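Local atomic coordinates of lipase (Pelosinus fermentans, PDB entry 5AH0), a protein that probably hydrolyses ester bonds as a lipase of the alpha/beta-hydrolase clan, and also attacks the polyester poly(butylene adipate-co-terephthalate). Residues S263-V268 with L351-D356; I271-E276 with I363-L368; L23-G28 with D359-G364; G165-D170 with R292-Y297. All coordinates share one frame; numbering follows the deposited sequence.

Three of the four contacts gather round the chain from strand 352-353 up to helix 370-380. Contact 1 joins that strand to strand 258-265 of the parallel sheet; contacts 2 and 3, whose centres lie about 10 Å apart, share Ile-363 and Gly-364 and tie the following loop to residues 271-276 and 23-28. Contacts 1 and 2 touch through Thr-354 and Asn-366, their centres about 13 Å apart. Contact 4, on helices 167-170 and 288-294, has its centre about 15 Å from that of contact 1 and does not touch it. Along the chain, contact 3 encloses contacts 1 and 4, closing a segment near the amino terminus against one near the carboxyl terminus.

Contact 1. Residues S263-V268 with L351-D356; sequences STCATV and LLDTID
Leu-352 reaches Thr-264's strand with both of its backbone polar groups, giving the register of a parallel beta pair: its N donates to Ser-263 O at 2.7 Å, and its O receives Cys-265 N at 3.3 Å. The first bond enters nearly along the C=O axis, at 170°; in the second the donor is tilted 27° from the carbonyl plane. Strands 258-265 and 352-353 thus meet within the parallel sheet of an alpha/beta-hydrolase fold. Beside the Cys-265 donor, Thr-264 CA adds a CH...O contact to the same oxygen, Leu-352 O, at 3.4 Å.

Beyond the bridges the second strand leaves through a type II turn, Leu-352 to Ile-355, with Thr-354 at positive phi. A weak hydrogen bond from Thr-354 N to Cys-265 O, 2.7 Å long but strongly bent, carries the pairing one step into the turn. The turn then brings Ile-355 O against Thr-264 CB.

Side chains follow the alternation of the sheet. Thr-264 and Leu-352 share one face, where Thr-264 CG2 lies 4.0 Å from Leu-352 CD1. The threonine's OG1 stands between the backbone N and the carbonyl carbon (chi1 53°) and is hydrogen-bonded to Asp-315, which leaves the methyl group for apolar packing. Cys-265 and Asp-353 occupy the other face, and Leu-351 closes the upstream end by bringing CD1 to Ser-263 CB at 3.8 Å. Thr-264 and Ile-355 cross at about a right angle, their CG2 methyls 3.9 Å apart.

Contact 2. Residues I271-E276 with I363-L368; sequences ILTSNE and IGTNAL
Thr-365 presents its CG2 methyl to the face of the Glu-276 carboxylate, and the two side chains cross obliquely. The methyl is almost equally far from the three atoms of the group, 3.6 Å from both Glu-276 CD and OE2 and hardly farther from OE1, so it sits over the flat group instead of at one oxygen. It is CG2 that points there because Thr-365 OG1 lies between the backbone N and the carbonyl carbon (chi1 68°), with CG2 anti to that carbon.

The same methyl meets Thr-273 CB at 4.0 Å and Asn-275 CB at 4.2 Å, so that three residues of one turn line one side of it. What helps to hold the carboxylate is a pair of different partners. Glu-276 OE2 takes the hydrogen bond of Thr-273 N (3.2 Å, 163°) on its anti lone pair, while a water lies 2.8 Å from OE1, probably donating to it. That water in turn accepts from Thr-365 N at 2.9 Å and so bridges the two segments, which share no direct hydrogen bond. Gly-364 packs through its backbone, with CA 3.8 Å from Asn-275 O.

Two surface loops of the lipase are thereby joined, one following strand 258-265 and the other preceding helix 370-380. The first contains a type I beta turn, Thr-273 to Glu-276, in which the last side chain bonds back to the backbone N of the first residue.

Contact 3. Residues L23-G28 with D359-G364; sequences LKYWGG and DACGIG
Gly-27 N donates to Cys-361 O across the contact, 2.9 Å long and nearly in line with the carbonyl, in the one backbone hydrogen bond between the two segments. A water adds a second, indirect link by donating to Gly-27 O and to Gly-362 O, at 2.9 and 3.0 Å. Such closeness depends on Gly-362, where a CB would collide with Gly-27 CA.

Sulfur-aromatic contact comes next. Cys-361 SG hangs over one face of the Tyr-25 ring, 4.0 Å from the centroid and 16° off the normal, displaced toward the rim near CE1. SG gets there with chi1 at 62°, between the backbone N and the carbonyl carbon, and CB of the same cysteine lies 3.9 Å from Tyr-25 CE1.

Ile-363 carries the rest of the apolar packing. Its CG1 rests 3.6 Å from Gly-28 CA, and its CD1 meets Leu-23 CD2 tip to tip at 4.1 Å while also lying close to the carbonyl oxygens of Lys-24 and Tyr-25. An alanine here would probably open a gap between Leu-23 CD2 and the Gly-28 backbone, leaving the leucine without its partner on this segment.

Around this buried joint a helix and a sheet strand of the alpha/beta-hydrolase fold close in. Leu-23 packs on Leu-186, Phe-189 and Thr-190 of helix 173-190. Trp-26 and Cys-361 touch His-113 of strand 108-113, whose ND1 is hydrogen-bonded to Tyr-25 OH.

Contact 4. Residues G165-D170 with R292-Y297; sequences GTTLAD and RFIGSY
Leu-168 and Ile-294 bring their CA atoms to 6.1 Å where the short, weakly bonded helix 167-170 passes the end of helix 288-294, and no hydrogen bond joins the two segments. Ile-294 divides its branches between two neighbours. Its CG2, anti to the backbone N, lies 3.3 Å from Thr-167 OG1, whereas CD1 packs obliquely on Leu-168, 3.9 Å from both CB and CD1 of the leucine. An alanine in its place would probably leave a gap beside Leu-168 CD1, freeing the leucine tip to shift.

In the alpha/beta-hydrolase fold, segment 165-170 follows strand 153-159 of the parallel sheet and helix 288-294 follows the adjacent strand 258-265, so the contact ties the connections beyond two neighbouring strands.

Two aromatic rings complete the interface. A chi1 of 179° sends CG of Tyr-297 anti to the backbone N; the ring's CD2 meets Thr-167 CB at 3.5 Å, and the hydroxyl lies near Asp-170 CB. Arg-299 forms a salt bridge with Asp-170 OD2, itself hydrogen-bonded to Thr-241 OG1, and a hydrogen bond with Tyr-297 OH. Phe-293 turns its edge to the Thr-167 carbonyl, O lying near the ring plane, 3.9 Å from CE2.

Contact 1. Residues S263-V268 with L351-D356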
loop_
_atom_site.group_PDB
_atom_site.type_symbol
_atom_site.label_atom_id
_atom_site.label_comp_id
_atom_site.label_asym_id
_atom_site.label_seq_id
_atom_site.Cartn_x
_atom_site.Cartn_y
_atom_site.Cartn_z
ATOM N N SER A 263 12.091 7.419 2.130
ATOM C CA SER A 263 11.372 8.206 3.128
ATOM C C SER A 263 11.023 9.588 2.614
ATOM O O SER A 263 11.815 10.219 1.908
ATOM C CB SER A 263 12.192 8.322 4.407
ATOM O OG SER A 263 12.137 7.110 5.137
ATOM N N THR A 264 9.830 10.053 2.968
ATOM C CA THR A 264 9.334 11.357 2.529
ATOM C C THR A 264 9.103 12.293 3.692
ATOM O O THR A 264 8.820 11.868 4.806
ATOM C CB THR A 264 8.016 11.236 1.774
ATOM O OG1 THR A 264 7.091 10.495 2.588
ATOM C CG2 THR A 264 8.231 10.512 0.445
ATOM N N CYS A 265 9.202 13.582 3.416
ATOM C CA CYS A 265 9.001 14.594 4.431
ATOM C C CYS A 265 8.621 15.873 3.727
ATOM O O CYS A 265 9.187 16.181 2.682
ATOM C CB CYS A 265 10.260 14.804 5.282
ATOM S SG CYS A 265 9.944 15.839 6.749
ATOM N N ALA A 266 7.655 16.603 4.272
ATOM C CA ALA A 266 7.227 17.839 3.635
ATOM C C ALA A 266 6.437 18.711 4.592
ATOM O O ALA A 266 5.763 18.210 5.478
ATOM C CB ALA A 266 6.394 17.532 2.387
ATOM N N THR A 267 6.504 20.021 4.401
ATOM C CA THR A 267 5.530 20.877 5.033
ATOM C C THR A 267 4.637 21.356 3.898
ATOM O O THR A 267 5.089 22.010 2.954
ATOM C CB THR A 267 6.142 22.077 5.817
ATOM O OG1 THR A 267 6.741 22.982 4.900
ATOM C CG2 THR A 267 7.193 21.620 6.816
ATOM N N VAL A 268 3.368 20.978 3.973
ATOM C CA VAL A 268 2.427 21.318 2.922
ATOM C C VAL A 268 1.985 22.772 3.060
ATOM O O VAL A 268 1.541 23.182 4.115
ATOM C CB VAL A 268 1.224 20.372 2.965
ATOM C CG1 VAL A 268 0.284 20.634 1.793
ATOM C CG2 VAL A 268 1.721 18.916 2.992
ATOM N N LEU A 351 16.857 10.661 2.148
ATOM C CA LEU A 351 15.533 11.224 2.383
ATOM C C LEU A 351 14.993 12.018 1.202
ATOM O O LEU A 351 15.670 12.897 0.676
ATOM C CB LEU A 351 15.572 12.116 3.623
ATOM C CG LEU A 351 14.281 12.855 4.008
ATOM C CD1 LEU A 351 13.301 11.948 4.755
ATOM C CD2 LEU A 351 14.593 14.114 4.823
ATOM N N LEU A 352 13.774 11.699 0.781
ATOM C CA LEU A 352 13.076 12.496 -0.216
ATOM C C LEU A 352 12.450 13.694 0.480
ATOM O O LEU A 352 11.305 13.635 0.914
ATOM C CB LEU A 352 11.994 11.683 -0.915
ATOM C CG LEU A 352 12.430 10.370 -1.559
ATOM C CD1 LEU A 352 11.212 9.591 -2.060
ATOM C CD2 LEU A 352 13.409 10.631 -2.676
ATOM N N ASP A 353 13.206 14.773 0.601
ATOM C CA ASP A 353 12.747 15.945 1.331
ATOM C C ASP A 353 11.934 16.906 0.463
ATOM O O ASP A 353 12.273 17.128 -0.696
ATOM C CB ASP A 353 13.951 16.662 1.930
ATOM C CG ASP A 353 13.593 17.507 3.129
ATOM O OD1 ASP A 353 12.495 17.305 3.711
ATOM O OD2 ASP A 353 14.427 18.362 3.499
ATOM N N THR A 354 10.892 17.490 1.058
ATOM C CA THR A 354 9.896 18.344 0.386
ATOM C C THR A 354 9.061 17.588 -0.635
ATOM O O THR A 354 8.471 18.197 -1.538
ATOM C CB THR A 354 10.510 19.527 -0.353
ATOM O OG1 THR A 354 11.043 19.050 -1.596
ATOM C CG2 THR A 354 11.600 20.225 0.499
ATOM N N ILE A 355 9.037 16.268 -0.497
ATOM C CA ILE A 355 8.158 15.407 -1.272
ATOM C C ILE A 355 6.957 15.022 -0.400
ATOM O O ILE A 355 7.136 14.352 0.619
ATOM C CB ILE A 355 8.909 14.142 -1.726
ATOM C CG1 ILE A 355 10.114 14.523 -2.603
ATOM C CG2 ILE A 355 7.954 13.123 -2.434
ATOM C CD1 ILE A 355 9.727 14.990 -3.975
ATOM N N ASP A 356 5.741 15.455 -0.735
ATOM C CA ASP A 356 4.631 15.021 0.114
ATOM C C ASP A 356 4.091 13.664 -0.358
ATOM O O ASP A 356 4.609 13.069 -1.310
ATOM C CB ASP A 356 3.509 16.081 0.226
ATOM C CG ASP A 356 2.748 16.342 -1.080
ATOM O OD1 ASP A 356 2.427 15.403 -1.848
ATOM O OD2 ASP A 356 2.416 17.532 -1.309
#

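Contact 2. Residues I271-E276 with I363-L368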
loop_
_atom_site.group_PDB
_atom_site.type_symbol
_atom_site.label_atom_id
_atom_site.label_comp_id
_atom_site.label_asym_id
_atom_site.label_seq_id
_atom_site.Cartn_x
_atom_site.Cartn_y
_atom_site.Cartn_z
ATOM N N ILE A 271 -1.481 27.396 0.402
ATOM C CA ILE A 271 -1.924 27.930 -0.893
ATOM C C ILE A 271 -2.135 26.828 -1.920
ATOM O O ILE A 271 -1.268 25.987 -2.104
ATOM C CB ILE A 271 -0.904 28.907 -1.508
ATOM C CG1 ILE A 271 -0.549 30.045 -0.551
ATOM C CG2 ILE A 271 -1.446 29.445 -2.833
ATOM C CD1 ILE A 271 -1.486 31.229 -0.622
ATOM N N LEU A 272 -3.264 26.857 -2.618
ATOM C CA LEU A 272 -3.590 25.814 -3.583
ATOM C C LEU A 272 -3.210 26.165 -5.027
ATOM O O LEU A 272 -3.632 27.187 -5.562
ATOM C CB LEU A 272 -5.086 25.502 -3.537
ATOM C CG LEU A 272 -5.550 24.488 -4.579
ATOM C CD1 LEU A 272 -5.097 23.070 -4.214
ATOM C CD2 LEU A 272 -7.044 24.551 -4.729
ATOM N N THR A 273 -2.416 25.292 -5.636
ATOM C CA THR A 273 -2.092 25.313 -7.056
ATOM C C THR A 273 -3.066 24.415 -7.813
ATOM O O THR A 273 -3.615 23.464 -7.237
ATOM C CB THR A 273 -0.656 24.821 -7.285
ATOM O OG1 THR A 273 0.251 25.660 -6.562
ATOM C CG2 THR A 273 -0.281 24.828 -8.759
ATOM N N SER A 274 -3.278 24.694 -9.099
ATOM C CA SER A 274 -4.122 23.839 -9.942
ATOM C C SER A 274 -3.464 22.492 -10.243
ATOM O O SER A 274 -4.054 21.619 -10.876
ATOM C CB SER A 274 -4.423 24.536 -11.258
ATOM O OG SER A 274 -3.207 24.794 -11.944
ATOM N N ASN A 275 -2.248 22.323 -9.752
ATOM C CA ASN A 275 -1.424 21.185 -10.094
ATOM C C ASN A 275 -1.566 20.042 -9.087
ATOM O O ASN A 275 -0.975 18.981 -9.263
ATOM C CB ASN A 275 0.034 21.651 -10.166
ATOM C CG ASN A 275 0.832 20.924 -11.211
ATOM O OD1 ASN A 275 0.272 20.318 -12.127
ATOM N ND2 ASN A 275 2.158 21.005 -11.100
ATOM N N GLU A 276 -2.352 20.252 -8.032
ATOM C CA GLU A 276 -2.401 19.278 -6.945
ATOM C C GLU A 276 -3.816 18.981 -6.476
ATOM O O GLU A 276 -4.752 19.706 -6.805
ATOM C CB GLU A 276 -1.564 19.760 -5.758
ATOM C CG GLU A 276 -1.924 21.153 -5.254
ATOM C CD GLU A 276 -0.848 21.736 -4.341
ATOM O OE1 GLU A 276 -0.190 20.935 -3.634
ATOM O OE2 GLU A 276 -0.663 22.985 -4.330
ATOM N N ILE A 363 1.734 12.676 -8.239
ATOM C CA ILE A 363 0.681 13.676 -8.269
ATOM C C ILE A 363 1.029 14.847 -7.346
ATOM O O ILE A 363 1.104 14.688 -6.121
ATOM C CB ILE A 363 -0.651 13.051 -7.838
ATOM C CG1 ILE A 363 -0.985 11.866 -8.744
ATOM C CG2 ILE A 363 -1.760 14.064 -7.860
ATOM C CD1 ILE A 363 -1.988 10.886 -8.127
ATOM N N GLY A 364 1.268 16.019 -7.914
ATOM C CA GLY A 364 1.531 17.174 -7.074
ATOM C C GLY A 364 2.552 18.138 -7.622
ATOM O O GLY A 364 3.113 17.927 -8.697
ATOM N N THR A 365 2.795 19.201 -6.868
ATOM C CA THR A 365 3.691 20.263 -7.299
ATOM C C THR A 365 5.166 19.874 -7.193
ATOM O O THR A 365 6.044 20.625 -7.618
ATOM C CB THR A 365 3.466 21.548 -6.472
ATOM O OG1 THR A 365 3.882 21.320 -5.112
ATOM C CG2 THR A 365 2.000 21.951 -6.501
ATOM N N ASN A 366 5.441 18.723 -6.592
ATOM C CA ASN A 366 6.812 18.242 -6.519
ATOM C C ASN A 366 6.919 16.758 -6.834
ATOM O O ASN A 366 7.729 16.049 -6.226
ATOM C CB ASN A 366 7.417 18.510 -5.152
ATOM C CG ASN A 366 8.919 18.455 -5.176
ATOM O OD1 ASN A 366 9.530 18.434 -6.250
ATOM N ND2 ASN A 366 9.533 18.423 -3.997
ATOM N N ALA A 367 6.101 16.303 -7.779
ATOM C CA ALA A 367 5.966 14.881 -8.082
ATOM C C ALA A 367 7.274 14.227 -8.529
ATOM O O ALA A 367 8.017 14.792 -9.343
ATOM C CB ALA A 367 4.898 14.679 -9.145
ATOM N N LEU A 368 7.556 13.049 -7.967
ATOM C CA LEU A 368 8.608 12.175 -8.492
ATOM C C LEU A 368 8.319 11.902 -9.951
ATOM O O LEU A 368 7.197 11.574 -10.304
ATOM C CB LEU A 368 8.659 10.868 -7.729
ATOM C CG LEU A 368 9.129 11.005 -6.288
ATOM C CD1 LEU A 368 9.329 9.617 -5.686
ATOM C CD2 LEU A 368 10.411 11.843 -6.222
HETATM O O HOH W 1 1.629 18.851 -4.278
#

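Contact 3. Residues L23-G28 with D359-G364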
loop_
_atom_site.group_PDB
_atom_site.type_symbol
_atom_site.label_atom_id
_atom_site.label_comp_id
_atom_site.label_asym_id
_atom_site.label_seq_id
_atom_site.Cartn_x
_atom_site.Cartn_y
_atom_site.Cartn_z
ATOM N N LEU A 23 -6.904 10.308 -14.201
ATOM C CA LEU A 23 -5.820 10.402 -13.222
ATOM C C LEU A 23 -5.345 9.016 -12.792
ATOM O O LEU A 23 -6.057 8.290 -12.096
ATOM C CB LEU A 23 -6.253 11.202 -11.991
ATOM C CG LEU A 23 -5.096 11.717 -11.121
ATOM C CD1 LEU A 23 -4.370 12.860 -11.807
ATOM C CD2 LEU A 23 -5.551 12.134 -9.757
ATOM N N LYS A 24 -4.142 8.655 -13.218
ATOM C CA LYS A 24 -3.506 7.415 -12.788
ATOM C C LYS A 24 -2.909 7.595 -11.389
ATOM O O LYS A 24 -2.240 8.598 -11.115
ATOM C CB LYS A 24 -2.416 7.017 -13.780
ATOM C CG LYS A 24 -2.698 5.782 -14.600
ATOM C CD LYS A 24 -3.937 5.921 -15.441
ATOM C CE LYS A 24 -4.238 4.614 -16.109
ATOM N NZ LYS A 24 -5.491 4.711 -16.878
ATOM N N TYR A 25 -3.151 6.643 -10.498
ATOM C CA TYR A 25 -2.493 6.657 -9.198
ATOM C C TYR A 25 -0.978 6.689 -9.369
ATOM O O TYR A 25 -0.277 7.404 -8.661
ATOM C CB TYR A 25 -2.883 5.433 -8.379
ATOM C CG TYR A 25 -2.280 5.385 -6.987
ATOM C CD1 TYR A 25 -1.006 4.871 -6.770
ATOM C CD2 TYR A 25 -3.005 5.808 -5.881
ATOM C CE1 TYR A 25 -0.458 4.817 -5.494
ATOM C CE2 TYR A 25 -2.471 5.735 -4.608
ATOM C CZ TYR A 25 -1.201 5.237 -4.422
ATOM O OH TYR A 25 -0.676 5.159 -3.147
ATOM N N TRP A 26 -0.474 5.887 -10.298
ATOM C CA TRP A 26 0.956 5.874 -10.575
ATOM C C TRP A 26 1.249 6.791 -11.743
ATOM O O TRP A 26 1.192 6.365 -12.894
ATOM C CB TRP A 26 1.453 4.463 -10.871
ATOM C CG TRP A 26 1.403 3.566 -9.681
ATOM C CD1 TRP A 26 0.449 2.640 -9.403
ATOM C CD2 TRP A 26 2.340 3.519 -8.592
ATOM N NE1 TRP A 26 0.733 2.009 -8.215
ATOM C CE2 TRP A 26 1.893 2.526 -7.700
ATOM C CE3 TRP A 26 3.522 4.200 -8.304
ATOM C CZ2 TRP A 26 2.581 2.202 -6.528
ATOM C CZ3 TRP A 26 4.208 3.878 -7.146
ATOM C CH2 TRP A 26 3.733 2.882 -6.271
ATOM N N GLY A 27 1.501 8.061 -11.443
ATOM C CA GLY A 27 1.934 8.999 -12.454
ATOM C C GLY A 27 1.021 10.189 -12.697
ATOM O O GLY A 27 1.373 11.083 -13.446
ATOM N N GLY A 28 -0.156 10.197 -12.089
ATOM C CA GLY A 28 -1.109 11.261 -12.325
ATOM C C GLY A 28 -1.579 11.225 -13.767
ATOM O O GLY A 28 -2.098 10.205 -14.244
ATOM N N ASP A 359 2.889 13.366 -3.963
ATOM C CA ASP A 359 4.047 13.650 -4.801
ATOM C C ASP A 359 4.738 12.331 -5.147
ATOM O O ASP A 359 5.181 12.114 -6.278
ATOM C CB ASP A 359 5.065 14.570 -4.092
ATOM C CG ASP A 359 4.684 16.073 -4.119
ATOM O OD1 ASP A 359 3.972 16.520 -5.050
ATOM O OD2 ASP A 359 5.146 16.814 -3.204
ATOM N N ALA A 360 4.800 11.447 -4.156
ATOM C CA ALA A 360 5.654 10.277 -4.216
ATOM C C ALA A 360 5.185 9.280 -5.249
ATOM O O ALA A 360 6.000 8.519 -5.781
ATOM C CB ALA A 360 5.737 9.613 -2.847
ATOM N N CYS A 361 3.887 9.282 -5.548
ATOM C CA CYS A 361 3.383 8.389 -6.591
ATOM C C CYS A 361 3.053 9.182 -7.857
ATOM O O CYS A 361 2.471 8.654 -8.789
ATOM C CB CYS A 361 2.163 7.589 -6.112
ATOM S SG CYS A 361 0.682 8.549 -5.637
ATOM N N GLY A 362 3.416 10.457 -7.888
ATOM C CA GLY A 362 3.414 11.193 -9.145
ATOM C C GLY A 362 2.402 12.311 -9.320
ATOM O O GLY A 362 2.243 12.848 -10.414
ATOM N N ILE A 363 1.734 12.676 -8.239
ATOM C CA ILE A 363 0.681 13.676 -8.269
ATOM C C ILE A 363 1.029 14.847 -7.346
ATOM O O ILE A 363 1.104 14.688 -6.121
ATOM C CB ILE A 363 -0.651 13.051 -7.838
ATOM C CG1 ILE A 363 -0.985 11.866 -8.744
ATOM C CG2 ILE A 363 -1.760 14.064 -7.860
ATOM C CD1 ILE A 363 -1.988 10.886 -8.127
ATOM N N GLY A 364 1.268 16.019 -7.914
ATOM C CA GLY A 364 1.531 17.174 -7.074
ATOM C C GLY A 364 2.552 18.138 -7.622
ATOM O O GLY A 364 3.113 17.927 -8.697
HETATM O O HOH W 2 3.679 12.795 -13.001
#

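Contact 4. Residues G165-D170 with R292-Y297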
loop_
_atom_site.group_PDB
_atom_site.type_symbol
_atom_site.label_atom_id
_atom_site.label_comp_id
_atom_site.label_asym_id
_atom_site.label_seq_id
_atom_site.Cartn_x
_atom_site.Cartn_y
_atom_site.Cartn_z
ATOM N N GLY A 165 3.447 2.417 11.466
ATOM C CA GLY A 165 2.123 3.008 11.536
ATOM C C GLY A 165 2.139 4.516 11.335
ATOM O O GLY A 165 3.200 5.094 11.095
ATOM N N THR A 166 0.952 5.129 11.425
ATOM C CA THR A 166 0.750 6.574 11.328
ATOM C C THR A 166 -0.125 7.143 12.433
ATOM O O THR A 166 -1.183 6.586 12.722
ATOM C CB THR A 166 0.049 6.970 10.044
ATOM O OG1 THR A 166 0.617 6.266 8.946
ATOM C CG2 THR A 166 0.219 8.436 9.840
ATOM N N THR A 167 0.255 8.293 12.990
ATOM C CA THR A 167 -0.593 8.941 13.987
ATOM C C THR A 167 -1.885 9.466 13.337
ATOM O O THR A 167 -2.843 9.798 14.022
ATOM C CB THR A 167 0.167 10.061 14.717
ATOM O OG1 THR A 167 0.705 10.985 13.776
ATOM C CG2 THR A 167 1.326 9.459 15.468
ATOM N N LEU A 168 -1.929 9.493 12.009
ATOM C CA LEU A 168 -3.166 9.849 11.325
ATOM C C LEU A 168 -4.250 8.829 11.639
ATOM O O LEU A 168 -5.413 9.177 11.820
ATOM C CB LEU A 168 -2.975 9.908 9.815
ATOM C CG LEU A 168 -4.146 10.535 9.057
ATOM C CD1 LEU A 168 -4.045 12.055 9.034
ATOM C CD2 LEU A 168 -4.251 9.982 7.665
ATOM N N ALA A 169 -3.859 7.565 11.720
ATOM C CA ALA A 169 -4.824 6.503 11.999
ATOM C C ALA A 169 -5.079 6.342 13.500
ATOM O O ALA A 169 -6.086 5.753 13.893
ATOM C CB ALA A 169 -4.351 5.178 11.394
ATOM N N ASP A 170 -4.180 6.865 14.333
ATOM C CA ASP A 170 -4.365 6.797 15.785
ATOM C C ASP A 170 -5.490 7.722 16.245
ATOM O O ASP A 170 -6.140 7.461 17.256
ATOM C CB ASP A 170 -3.068 7.142 16.536
ATOM C CG ASP A 170 -1.990 6.062 16.397
ATOM O OD1 ASP A 170 -2.026 5.280 15.428
ATOM O OD2 ASP A 170 -1.110 5.977 17.279
ATOM N N ARG A 292 -0.700 19.195 9.193
ATOM C CA ARG A 292 -0.647 19.985 10.424
ATOM C C ARG A 292 -1.128 19.174 11.612
ATOM O O ARG A 292 -0.560 19.273 12.704
ATOM C CB ARG A 292 -1.463 21.279 10.290
ATOM C CG ARG A 292 -0.785 22.302 9.384
ATOM C CD ARG A 292 -1.430 23.673 9.408
ATOM N NE ARG A 292 -0.898 24.568 10.428
ATOM C CZ ARG A 292 -1.545 24.870 11.544
ATOM N NH1 ARG A 292 -2.745 24.340 11.772
ATOM N NH2 ARG A 292 -0.996 25.696 12.422
ATOM N N PHE A 293 -2.161 18.361 11.405
ATOM C CA PHE A 293 -2.632 17.517 12.485
ATOM C C PHE A 293 -1.530 16.569 12.945
ATOM O O PHE A 293 -1.267 16.472 14.130
ATOM C CB PHE A 293 -3.872 16.703 12.091
ATOM C CG PHE A 293 -4.285 15.726 13.154
ATOM C CD1 PHE A 293 -5.077 16.135 14.220
ATOM C CD2 PHE A 293 -3.828 14.414 13.123
ATOM C CE1 PHE A 293 -5.435 15.246 15.230
ATOM C CE2 PHE A 293 -4.185 13.506 14.127
ATOM C CZ PHE A 293 -4.994 13.923 15.184
ATOM N N ILE A 294 -0.913 15.851 12.015
ATOM C CA ILE A 294 0.132 14.885 12.360
ATOM C C ILE A 294 1.331 15.564 13.004
ATOM O O ILE A 294 1.939 15.035 13.941
ATOM C CB ILE A 294 0.610 14.096 11.122
ATOM C CG1 ILE A 294 -0.559 13.311 10.521
ATOM C CG2 ILE A 294 1.745 13.116 11.483
ATOM C CD1 ILE A 294 -0.236 12.679 9.207
ATOM N N GLY A 295 1.658 16.753 12.512
ATOM C CA GLY A 295 2.794 17.492 13.026
ATOM C C GLY A 295 2.598 18.085 14.410
ATOM O O GLY A 295 3.529 18.660 14.963
ATOM N N SER A 296 1.400 17.951 14.977
ATOM C CA SER A 296 1.126 18.508 16.300
ATOM C C SER A 296 0.601 17.448 17.276
ATOM O O SER A 296 0.312 17.747 18.434
ATOM C CB SER A 296 0.128 19.669 16.205
ATOM O OG SER A 296 -1.154 19.223 15.802
ATOM N N TYR A 297 0.461 16.217 16.802
ATOM C CA TYR A 297 -0.082 15.147 17.621
ATOM C C TYR A 297 1.002 14.447 18.430
ATOM O O TYR A 297 1.922 13.870 17.873
ATOM C CB TYR A 297 -0.824 14.134 16.750
ATOM C CG TYR A 297 -1.384 12.979 17.538
ATOM C CD1 TYR A 297 -2.624 13.072 18.154
ATOM C CD2 TYR A 297 -0.678 11.790 17.656
ATOM C CE1 TYR A 297 -3.145 12.019 18.882
ATOM C CE2 TYR A 297 -1.187 10.721 18.382
ATOM C CZ TYR A 297 -2.425 10.843 18.994
ATOM O OH TYR A 297 -2.943 9.789 19.718
#